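Local coordinates for vascular protein tyrosine phosphatase 1 (PDB 3I36) that probably hydrolyses phosphotyrosine in protein substrates through its tyrosine phosphatase catalytic domain, the part of this receptor described here, at residues S23-F31 with I264-Y273; V213-I221 with Q292-I303. One frame throughout, in Å; residues are numbered along the deposited sequence.

Overall arrangement
Both contacts lie in the helical part of the phosphatase domain, on the same side of the chain's centre, with their own centres about 15 Å apart. Interaction 1 ties the N-terminal strand 26-27 to the link between helices 249-267 and 272-280; interaction 2 packs the start of helix 218-231 and the loop before it on helix 290-305. They meet directly: Phe31 CE2 lies 3.5 Å from Val300 CG1, and Val270 CG1 lies 3.6 Å from the same methyl. Interaction 1 is remote from the active site. Interaction 2 approaches it through Gln292, about 4 Å (nearest side-chain atoms) from Gln288, and through the end of the WPD loop, which holds Asp210; Gln288 and Asp210 probably bind substrate.

Interaction 1 (S23-F31 with I264-Y273); sequences SKLIRVENF and IENENTVDVY
Val270 pushes its CG2 methyl against the ring of Phe31, 3.4 Å from CD1, and the two side chains meet at roughly a right angle. A second bump is the carbonyl oxygen of Asn268, which fits the fork of Val28: it lies 3.3 Å from Val28 CG1 and 3.4 Å from CG2. The same oxygen accepts Val28 N at 2.8 Å, the donor standing above the carbonyl plane. Both fittings involve a short two-stranded antiparallel ribbon or the residues at its end; in it Ile26 and Val270 form the hydrogen-bonded pair and Arg27 and Thr269 the non-hydrogen-bonded one, and it fastens the lead-in to helix 28-53 onto the connection between helices 249-267 and 272-280. Further along, Leu25 CD2 touches both Thr269 OG1 and Asp271 CB. Lys24, its chain bent at chi2 (-61°) and chi4 (-51°), folds over one face of the Tyr273 ring, CE 3.7 Å from CD1. Its NZ makes a cation-pi contact 4.2 Å from the Tyr273 ring centroid, almost on the ring normal. Lys24 CB rests on Asp271 OD1, an N-cap oxygen that accepts the backbone N of Gly274.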
loop_
_atom_site.group_PDB
_atom_site.type_symbol
_atom_site.label_atom_id
_atom_site.label_comp_id
_atom_site.label_asym_id
_atom_site.label_seq_id
_atom_site.Cartn_x
_atom_site.Cartn_y
_atom_site.Cartn_z
ATOM N N SER A 23 11.461 -19.530 13.536
ATOM C CA SER A 23 11.464 -20.440 12.403
ATOM C C SER A 23 10.279 -20.164 11.483
ATOM O O SER A 23 9.656 -21.091 10.968
ATOM C CB SER A 23 11.430 -21.893 12.882
ATOM N N LYS A 24 9.961 -18.890 11.282
ATOM C CA LYS A 24 8.961 -18.525 10.285
ATOM C C LYS A 24 9.635 -18.338 8.922
ATOM O O LYS A 24 8.974 -18.141 7.899
ATOM C CB LYS A 24 8.218 -17.259 10.710
ATOM C CG LYS A 24 7.271 -17.461 11.885
ATOM C CD LYS A 24 6.175 -18.463 11.554
ATOM C CE LYS A 24 4.994 -18.335 12.506
ATOM N NZ LYS A 24 5.397 -18.356 13.945
ATOM N N LEU A 25 10.961 -18.404 8.920
ATOM C CA LEU A 25 11.726 -18.307 7.687
ATOM C C LEU A 25 11.642 -19.626 6.954
ATOM O O LEU A 25 12.097 -20.642 7.457
ATOM C CB LEU A 25 13.190 -18.038 7.992
ATOM C CG LEU A 25 13.706 -16.613 8.023
ATOM C CD1 LEU A 25 15.157 -16.651 8.485
ATOM C CD2 LEU A 25 13.580 -15.981 6.645
ATOM N N ILE A 26 11.088 -19.609 5.753
ATOM C CA ILE A 26 11.004 -20.813 4.961
ATOM C C ILE A 26 11.886 -20.679 3.738
ATOM O O ILE A 26 11.765 -19.730 2.968
ATOM C CB ILE A 26 9.558 -21.085 4.527
ATOM C CG1 ILE A 26 8.629 -21.069 5.746
ATOM C CG2 ILE A 26 9.465 -22.405 3.767
ATOM C CD1 ILE A 26 8.910 -22.177 6.750
ATOM N N ARG A 27 12.807 -21.614 3.562
ATOM C CA ARG A 27 13.620 -21.584 2.361
ATOM C C ARG A 27 12.707 -21.883 1.182
ATOM O O ARG A 27 11.779 -22.692 1.307
ATOM C CB ARG A 27 14.754 -22.611 2.475
ATOM C CG ARG A 27 15.751 -22.262 3.579
ATOM C CD ARG A 27 16.820 -23.331 3.768
ATOM N NE ARG A 27 17.453 -23.700 2.497
ATOM C CZ ARG A 27 18.453 -23.036 1.929
ATOM N NH1 ARG A 27 18.959 -21.960 2.515
ATOM N NH2 ARG A 27 18.951 -23.456 0.775
ATOM N N VAL A 28 12.945 -21.241 0.043
ATOM C CA VAL A 28 12.081 -21.497 -1.107
ATOM C C VAL A 28 12.050 -22.989 -1.450
ATOM O O VAL A 28 11.006 -23.498 -1.835
ATOM C CB VAL A 28 12.445 -20.653 -2.359
ATOM C CG1 VAL A 28 12.306 -19.146 -2.056
ATOM C CG2 VAL A 28 13.824 -21.005 -2.865
ATOM N N GLU A 29 13.186 -23.676 -1.291
ATOM C CA GLU A 29 13.279 -25.115 -1.560
ATOM C C GLU A 29 12.318 -25.923 -0.687
ATOM O O GLU A 29 12.005 -27.074 -0.986
ATOM C CB GLU A 29 14.720 -25.644 -1.393
ATOM C CG GLU A 29 15.335 -25.527 0.023
ATOM C CD GLU A 29 16.429 -26.565 0.285
ATOM O OE1 GLU A 29 16.515 -27.531 -0.499
ATOM O OE2 GLU A 29 17.201 -26.434 1.265
ATOM N N ASN A 30 11.860 -25.320 0.399
ATOM C CA ASN A 30 10.951 -26.004 1.308
ATOM C C ASN A 30 9.572 -25.374 1.301
ATOM O O ASN A 30 8.666 -25.841 1.994
ATOM C CB ASN A 30 11.518 -25.980 2.726
ATOM C CG ASN A 30 12.860 -26.655 2.819
ATOM O OD1 ASN A 30 13.101 -27.658 2.150
ATOM N ND2 ASN A 30 13.742 -26.115 3.651
ATOM N N PHE A 31 9.396 -24.312 0.520
ATOM C CA PHE A 31 8.138 -23.585 0.620
ATOM C C PHE A 31 6.919 -24.372 0.159
ATOM O O PHE A 31 5.865 -24.296 0.779
ATOM C CB PHE A 31 8.165 -22.227 -0.073
ATOM C CG PHE A 31 6.954 -21.404 0.233
ATOM C CD1 PHE A 31 6.882 -20.660 1.408
ATOM C CD2 PHE A 31 5.858 -21.432 -0.606
ATOM C CE1 PHE A 31 5.752 -19.932 1.708
ATOM C CE2 PHE A 31 4.731 -20.703 -0.314
ATOM C CZ PHE A 31 4.680 -19.945 0.848
ATOM N N ILE A 264 12.648 -13.577 -1.880
ATOM C CA ILE A 264 12.828 -14.761 -2.707
ATOM C C ILE A 264 14.024 -14.565 -3.629
ATOM O O ILE A 264 14.900 -15.418 -3.727
ATOM C CB ILE A 264 11.574 -15.018 -3.578
ATOM C CG1 ILE A 264 10.450 -15.621 -2.736
ATOM C CG2 ILE A 264 11.912 -15.938 -4.759
ATOM C CD1 ILE A 264 9.098 -15.578 -3.444
ATOM N N GLU A 265 14.051 -13.429 -4.307
ATOM C CA GLU A 265 15.096 -13.147 -5.287
ATOM C C GLU A 265 16.465 -13.042 -4.628
ATOM O O GLU A 265 17.443 -13.564 -5.138
ATOM C CB GLU A 265 14.768 -11.847 -6.030
ATOM C CG GLU A 265 13.646 -12.040 -7.010
ATOM C CD GLU A 265 13.219 -10.761 -7.704
ATOM O OE1 GLU A 265 13.660 -9.668 -7.293
ATOM O OE2 GLU A 265 12.434 -10.872 -8.664
ATOM N N ASN A 266 16.518 -12.382 -3.477
ATOM C CA ASN A 266 17.785 -12.080 -2.844
ATOM C C ASN A 266 18.274 -13.102 -1.840
ATOM O O ASN A 266 19.472 -13.187 -1.582
ATOM C CB ASN A 266 17.722 -10.719 -2.187
ATOM C CG ASN A 266 17.599 -9.605 -3.202
ATOM O OD1 ASN A 266 18.280 -9.614 -4.229
ATOM N ND2 ASN A 266 16.721 -8.649 -2.932
ATOM N N GLU A 267 17.355 -13.867 -1.262
ATOM C CA GLU A 267 17.729 -14.739 -0.161
ATOM C C GLU A 267 17.213 -16.150 -0.317
ATOM O O GLU A 267 17.555 -17.008 0.472
ATOM C CB GLU A 267 17.234 -14.149 1.162
ATOM C CG GLU A 267 17.579 -12.686 1.337
ATOM C CD GLU A 267 17.005 -12.129 2.621
ATOM O OE1 GLU A 267 16.436 -11.019 2.600
ATOM O OE2 GLU A 267 17.114 -12.816 3.650
ATOM N N ASN A 268 16.372 -16.379 -1.319
ATOM C CA ASN A 268 15.796 -17.701 -1.534
ATOM C C ASN A 268 15.036 -18.188 -0.330
ATOM O O ASN A 268 14.969 -19.378 -0.076
ATOM C CB ASN A 268 16.880 -18.710 -1.872
ATOM C CG ASN A 268 17.610 -18.337 -3.116
ATOM O OD1 ASN A 268 17.006 -18.190 -4.175
ATOM N ND2 ASN A 268 18.904 -18.132 -2.998
ATOM N N THR A 269 14.443 -17.254 0.400
ATOM C CA THR A 269 13.723 -17.608 1.597
ATOM C C THR A 269 12.513 -16.713 1.631
ATOM O O THR A 269 12.475 -15.680 0.974
ATOM C CB THR A 269 14.529 -17.302 2.859
ATOM O OG1 THR A 269 14.674 -15.878 2.973
ATOM C CG2 THR A 269 15.889 -17.957 2.786
ATOM N N VAL A 270 11.515 -17.109 2.399
ATOM C CA VAL A 270 10.397 -16.222 2.584
ATOM C C VAL A 270 10.029 -16.218 4.040
ATOM O O VAL A 270 10.229 -17.188 4.769
ATOM C CB VAL A 270 9.174 -16.585 1.704
ATOM C CG1 VAL A 270 9.600 -16.811 0.254
ATOM C CG2 VAL A 270 8.466 -17.789 2.236
ATOM N N ASP A 271 9.492 -15.095 4.459
ATOM C CA ASP A 271 8.971 -14.992 5.794
ATOM C C ASP A 271 7.765 -14.083 5.689
ATOM O O ASP A 271 7.838 -12.880 5.942
ATOM C CB ASP A 271 10.014 -14.424 6.746
ATOM C CG ASP A 271 9.576 -14.524 8.192
ATOM O OD1 ASP A 271 8.421 -14.950 8.436
ATOM O OD2 ASP A 271 10.383 -14.185 9.070
ATOM N N VAL A 272 6.650 -14.677 5.297
ATOM C CA VAL A 272 5.438 -13.916 5.104
ATOM C C VAL A 272 5.012 -13.421 6.472
ATOM O O VAL A 272 4.603 -12.281 6.637
ATOM C CB VAL A 272 4.343 -14.806 4.527
ATOM C CG1 VAL A 272 3.022 -14.027 4.405
ATOM C CG2 VAL A 272 4.788 -15.363 3.171
ATOM N N TYR A 273 5.105 -14.312 7.450
ATOM C CA TYR A 273 4.712 -13.978 8.802
ATOM C C TYR A 273 5.501 -12.758 9.274
ATOM O O TYR A 273 4.930 -11.810 9.791
ATOM C CB TYR A 273 4.954 -15.160 9.728
ATOM C CG TYR A 273 4.500 -14.887 11.139
ATOM C CD1 TYR A 273 3.218 -15.219 11.549
ATOM C CD2 TYR A 273 5.349 -14.288 12.052
ATOM C CE1 TYR A 273 2.795 -14.969 12.831
ATOM C CE2 TYR A 273 4.939 -14.032 13.344
ATOM C CZ TYR A 273 3.660 -14.375 13.724
ATOM O OH TYR A 273 3.244 -14.124 15.005
HETATM O O HOH W 1 6.111 -17.538 7.686
#

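Interaction 2 (V213-I221 with Q292-I303); sequences VPDTTDLLI and QYVFLNQCVLDI
Phe295 carries much of this contact, its ring reaching into a hollow lined by Val213, Pro214, Thr216, Thr217 and Leu220. The Pro214 ring covers one face in a CH-pi contact, crossing at about a right angle with CD 3.7 Å from Phe295 CE1. At the rim, the carbonyl oxygen of Thr216 lies in the ring plane, and Leu220 CD2 touches the edge 3.6 Å from Phe295 CE2. Val213 comes in obliquely, its CB 3.8 Å from Phe295 CD1. With CG anti to the backbone N (chi1 -180°), Phe295 extends its ring away from its own helix toward these partners. Replacing Phe295 with alanine is likely to open a gap between Pro214 and Leu220, which would lose the ring face and the ring edge they now lean on. One turn after Phe295, Cys299 SG meets Thr217 CG2 at 3.6 Å; the same methyl also touches Gln298 CG. Thr217 OG1 donates to Asp302 OD2, although the modelled separation is too short for its exact length to be trusted. Beyond them, Ile221 CD1 packs 3.7 Å from Ile303 CG1.

A second shell sets these groups in place. Gln298, bent at chi2 (64°), reaches along the helix toward Asp302, one turn further on, where NE2 donates to Asp302 OD1 at 2.9 Å, which restrains the rotation of the carboxylate. Thr216 OG1 bonds to Asp218 OD1 at the start of helix 218-231. Gln292, which meets Val213 CG1, uses OE1 to accept the backbone N of Gln288. Val213 and Pro214 belong to the C-terminal part of the WPD loop, whose Trp208 packs on Pro214 and Leu220. Helix 249-267 adds Ile257 against Leu220 and Leu296, while helix 28-53 meets helix 290-305 through Phe31, Phe35 and Phe46.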
loop_
_atom_site.group_PDB
_atom_site.type_symbol
_atom_site.label_atom_id
_atom_site.label_comp_id
_atom_site.label_asym_id
_atom_site.label_seq_id
_atom_site.Cartn_x
_atom_site.Cartn_y
_atom_site.Cartn_z
ATOM N N VAL A 213 -10.072 -12.135 -2.822
ATOM C CA VAL A 213 -8.809 -11.833 -3.457
ATOM C C VAL A 213 -8.865 -12.211 -4.922
ATOM O O VAL A 213 -9.760 -12.943 -5.342
ATOM C CB VAL A 213 -7.694 -12.630 -2.781
ATOM C CG1 VAL A 213 -7.561 -12.191 -1.316
ATOM C CG2 VAL A 213 -7.988 -14.125 -2.880
ATOM N N PRO A 214 -7.896 -11.733 -5.712
ATOM C CA PRO A 214 -7.853 -12.152 -7.116
ATOM C C PRO A 214 -7.806 -13.679 -7.259
ATOM O O PRO A 214 -7.218 -14.370 -6.425
ATOM C CB PRO A 214 -6.546 -11.536 -7.617
ATOM C CG PRO A 214 -6.312 -10.364 -6.717
ATOM C CD PRO A 214 -6.805 -10.804 -5.370
ATOM N N ASP A 215 -8.421 -14.194 -8.318
ATOM C CA ASP A 215 -8.444 -15.634 -8.570
ATOM C C ASP A 215 -7.055 -16.202 -8.831
ATOM O O ASP A 215 -6.773 -17.357 -8.512
ATOM C CB ASP A 215 -9.350 -15.945 -9.762
ATOM C CG ASP A 215 -10.801 -15.636 -9.483
ATOM O OD1 ASP A 215 -11.217 -15.740 -8.306
ATOM O OD2 ASP A 215 -11.522 -15.294 -10.443
ATOM N N THR A 216 -6.190 -15.384 -9.419
ATOM C CA THR A 216 -4.824 -15.790 -9.710
ATOM C C THR A 216 -3.896 -14.720 -9.189
ATOM O O THR A 216 -4.333 -13.617 -8.865
ATOM C CB THR A 216 -4.569 -15.961 -11.222
ATOM O OG1 THR A 216 -4.743 -14.705 -11.884
ATOM C CG2 THR A 216 -5.515 -16.995 -11.816
ATOM N N THR A 217 -2.611 -15.044 -9.114
ATOM C CA THR A 217 -1.650 -14.128 -8.522
ATOM C C THR A 217 -0.830 -13.433 -9.596
ATOM O O THR A 217 -0.194 -12.426 -9.331
ATOM C CB THR A 217 -0.685 -14.869 -7.592
ATOM O OG1 THR A 217 0.031 -15.844 -8.352
ATOM C CG2 THR A 217 -1.447 -15.571 -6.468
ATOM N N ASP A 218 -0.837 -13.972 -10.811
ATOM C CA ASP A 218 0.082 -13.482 -11.830
ATOM C C ASP A 218 -0.139 -12.012 -12.174
ATOM O O ASP A 218 0.822 -11.270 -12.357
ATOM C CB ASP A 218 0.053 -14.361 -13.093
ATOM C CG ASP A 218 -1.349 -14.648 -13.578
ATOM O OD1 ASP A 218 -2.306 -14.035 -13.064
ATOM O OD2 ASP A 218 -1.493 -15.497 -14.485
ATOM N N LEU A 219 -1.393 -11.585 -12.245
ATOM C CA LEU A 219 -1.671 -10.221 -12.663
ATOM C C LEU A 219 -1.172 -9.231 -11.624
ATOM O O LEU A 219 -0.529 -8.235 -11.963
ATOM C CB LEU A 219 -3.157 -10.011 -12.928
ATOM C CG LEU A 219 -3.599 -10.713 -14.214
ATOM C CD1 LEU A 219 -5.112 -10.735 -14.333
ATOM C CD2 LEU A 219 -2.965 -10.015 -15.407
ATOM N N LEU A 220 -1.465 -9.495 -10.355
ATOM C CA LEU A 220 -1.001 -8.593 -9.324
ATOM C C LEU A 220 0.521 -8.610 -9.268
ATOM O O LEU A 220 1.156 -7.578 -9.041
ATOM C CB LEU A 220 -1.593 -8.960 -7.973
ATOM C CG LEU A 220 -1.325 -7.968 -6.845
ATOM C CD1 LEU A 220 -1.928 -6.607 -7.170
ATOM C CD2 LEU A 220 -1.909 -8.507 -5.568
ATOM N N ILE A 221 1.108 -9.785 -9.469
ATOM C CA ILE A 221 2.562 -9.894 -9.454
ATOM C C ILE A 221 3.175 -9.147 -10.639
ATOM O O ILE A 221 4.157 -8.428 -10.481
ATOM C CB ILE A 221 3.020 -11.358 -9.430
ATOM C CG1 ILE A 221 2.725 -11.977 -8.062
ATOM C CG2 ILE A 221 4.503 -11.460 -9.774
ATOM C CD1 ILE A 221 2.706 -13.504 -8.059
ATOM N N GLN A 292 -6.489 -12.838 2.243
ATOM C CA GLN A 292 -5.343 -12.097 1.737
ATOM C C GLN A 292 -4.043 -12.739 2.171
ATOM O O GLN A 292 -3.103 -12.819 1.394
ATOM C CB GLN A 292 -5.377 -10.638 2.198
ATOM C CG GLN A 292 -6.447 -9.855 1.475
ATOM C CD GLN A 292 -6.711 -8.512 2.100
ATOM O OE1 GLN A 292 -6.110 -8.158 3.112
ATOM N NE2 GLN A 292 -7.625 -7.759 1.506
ATOM N N TYR A 293 -3.984 -13.162 3.427
ATOM C CA TYR A 293 -2.773 -13.772 3.950
ATOM C C TYR A 293 -2.459 -15.065 3.204
ATOM O O TYR A 293 -1.306 -15.350 2.897
ATOM C CB TYR A 293 -2.930 -14.056 5.434
ATOM C CG TYR A 293 -1.665 -14.531 6.103
ATOM C CD1 TYR A 293 -0.700 -13.629 6.509
ATOM C CD2 TYR A 293 -1.433 -15.882 6.319
ATOM C CE1 TYR A 293 0.454 -14.044 7.122
ATOM C CE2 TYR A 293 -0.279 -16.312 6.946
ATOM C CZ TYR A 293 0.665 -15.381 7.338
ATOM O OH TYR A 293 1.822 -15.779 7.961
ATOM N N VAL A 294 -3.488 -15.855 2.936
ATOM C CA VAL A 294 -3.288 -17.069 2.163
ATOM C C VAL A 294 -2.883 -16.705 0.746
ATOM O O VAL A 294 -2.003 -17.326 0.167
ATOM C CB VAL A 294 -4.543 -17.951 2.150
ATOM C CG1 VAL A 294 -4.345 -19.140 1.203
ATOM C CG2 VAL A 294 -4.850 -18.425 3.564
ATOM N N PHE A 295 -3.536 -15.685 0.197
ATOM C CA PHE A 295 -3.200 -15.177 -1.132
ATOM C C PHE A 295 -1.721 -14.842 -1.229
ATOM O O PHE A 295 -1.089 -15.093 -2.259
ATOM C CB PHE A 295 -4.063 -13.958 -1.460
ATOM C CG PHE A 295 -3.804 -13.361 -2.817
ATOM C CD1 PHE A 295 -4.364 -13.922 -3.961
ATOM C CD2 PHE A 295 -3.031 -12.223 -2.945
ATOM C CE1 PHE A 295 -4.144 -13.355 -5.206
ATOM C CE2 PHE A 295 -2.800 -11.657 -4.176
ATOM C CZ PHE A 295 -3.353 -12.220 -5.314
ATOM N N LEU A 296 -1.153 -14.280 -0.160
ATOM C CA LEU A 296 0.277 -13.955 -0.163
ATOM C C LEU A 296 1.071 -15.212 -0.300
ATOM O O LEU A 296 2.043 -15.295 -1.049
ATOM C CB LEU A 296 0.696 -13.338 1.161
ATOM C CG LEU A 296 0.406 -11.875 1.322
ATOM C CD1 LEU A 296 0.954 -11.438 2.666
ATOM C CD2 LEU A 296 1.074 -11.145 0.165
ATOM N N ASN A 297 0.662 -16.206 0.466
ATOM C CA ASN A 297 1.357 -17.461 0.403
ATOM C C ASN A 297 1.178 -18.062 -0.975
ATOM O O ASN A 297 2.105 -18.650 -1.519
ATOM C CB ASN A 297 0.864 -18.363 1.513
ATOM C CG ASN A 297 1.417 -17.944 2.843
ATOM O OD1 ASN A 297 0.818 -17.133 3.563
ATOM N ND2 ASN A 297 2.592 -18.456 3.163
ATOM N N GLN A 298 -0.009 -17.894 -1.548
ATOM C CA GLN A 298 -0.225 -18.358 -2.919
ATOM C C GLN A 298 0.730 -17.648 -3.878
ATOM O O GLN A 298 1.301 -18.256 -4.794
ATOM C CB GLN A 298 -1.668 -18.115 -3.358
ATOM C CG GLN A 298 -1.996 -18.788 -4.694
ATOM C CD GLN A 298 -1.912 -20.294 -4.590
ATOM O OE1 GLN A 298 -2.605 -20.898 -3.770
ATOM N NE2 GLN A 298 -1.061 -20.912 -5.417
ATOM N N CYS A 299 0.896 -16.347 -3.666
ATOM C CA CYS A 299 1.822 -15.562 -4.470
ATOM C C CYS A 299 3.215 -16.165 -4.414
ATOM O O CYS A 299 3.828 -16.417 -5.446
ATOM C CB CYS A 299 1.847 -14.108 -3.998
ATOM S SG CYS A 299 0.403 -13.200 -4.502
ATOM N N VAL A 300 3.699 -16.405 -3.202
ATOM C CA VAL A 300 5.002 -17.015 -3.016
ATOM C C VAL A 300 5.084 -18.340 -3.742
ATOM O O VAL A 300 6.066 -18.622 -4.423
ATOM C CB VAL A 300 5.324 -17.242 -1.525
ATOM C CG1 VAL A 300 6.624 -18.010 -1.379
ATOM C CG2 VAL A 300 5.400 -15.910 -0.798
ATOM N N LEU A 301 4.051 -19.162 -3.597
ATOM C CA LEU A 301 4.061 -20.478 -4.221
ATOM C C LEU A 301 4.154 -20.337 -5.730
ATOM O O LEU A 301 4.941 -21.021 -6.394
ATOM C CB LEU A 301 2.807 -21.264 -3.834
ATOM C CG LEU A 301 2.764 -22.712 -4.301
ATOM C CD1 LEU A 301 3.850 -23.502 -3.597
ATOM C CD2 LEU A 301 1.373 -23.314 -4.041
ATOM N N ASP A 302 3.348 -19.436 -6.272
ATOM C CA ASP A 302 3.304 -19.237 -7.712
ATOM C C ASP A 302 4.627 -18.692 -8.246
ATOM O O ASP A 302 5.082 -19.088 -9.317
ATOM C CB ASP A 302 2.149 -18.309 -8.079
ATOM C CG ASP A 302 0.798 -18.930 -7.774
ATOM O OD1 ASP A 302 0.761 -20.144 -7.492
ATOM O OD2 ASP A 302 -0.221 -18.216 -7.822
ATOM N N ILE A 303 5.242 -17.791 -7.489
ATOM C CA ILE A 303 6.517 -17.214 -7.879
ATOM C C ILE A 303 7.587 -18.288 -7.904
ATOM O O ILE A 303 8.344 -18.409 -8.864
ATOM C CB ILE A 303 6.928 -16.105 -6.903
ATOM C CG1 ILE A 303 5.987 -14.917 -7.062
ATOM C CG2 ILE A 303 8.388 -15.710 -7.121
ATOM C CD1 ILE A 303 6.105 -13.889 -5.986
HETATM O O HOH W 2 -2.518 -18.219 -8.879
#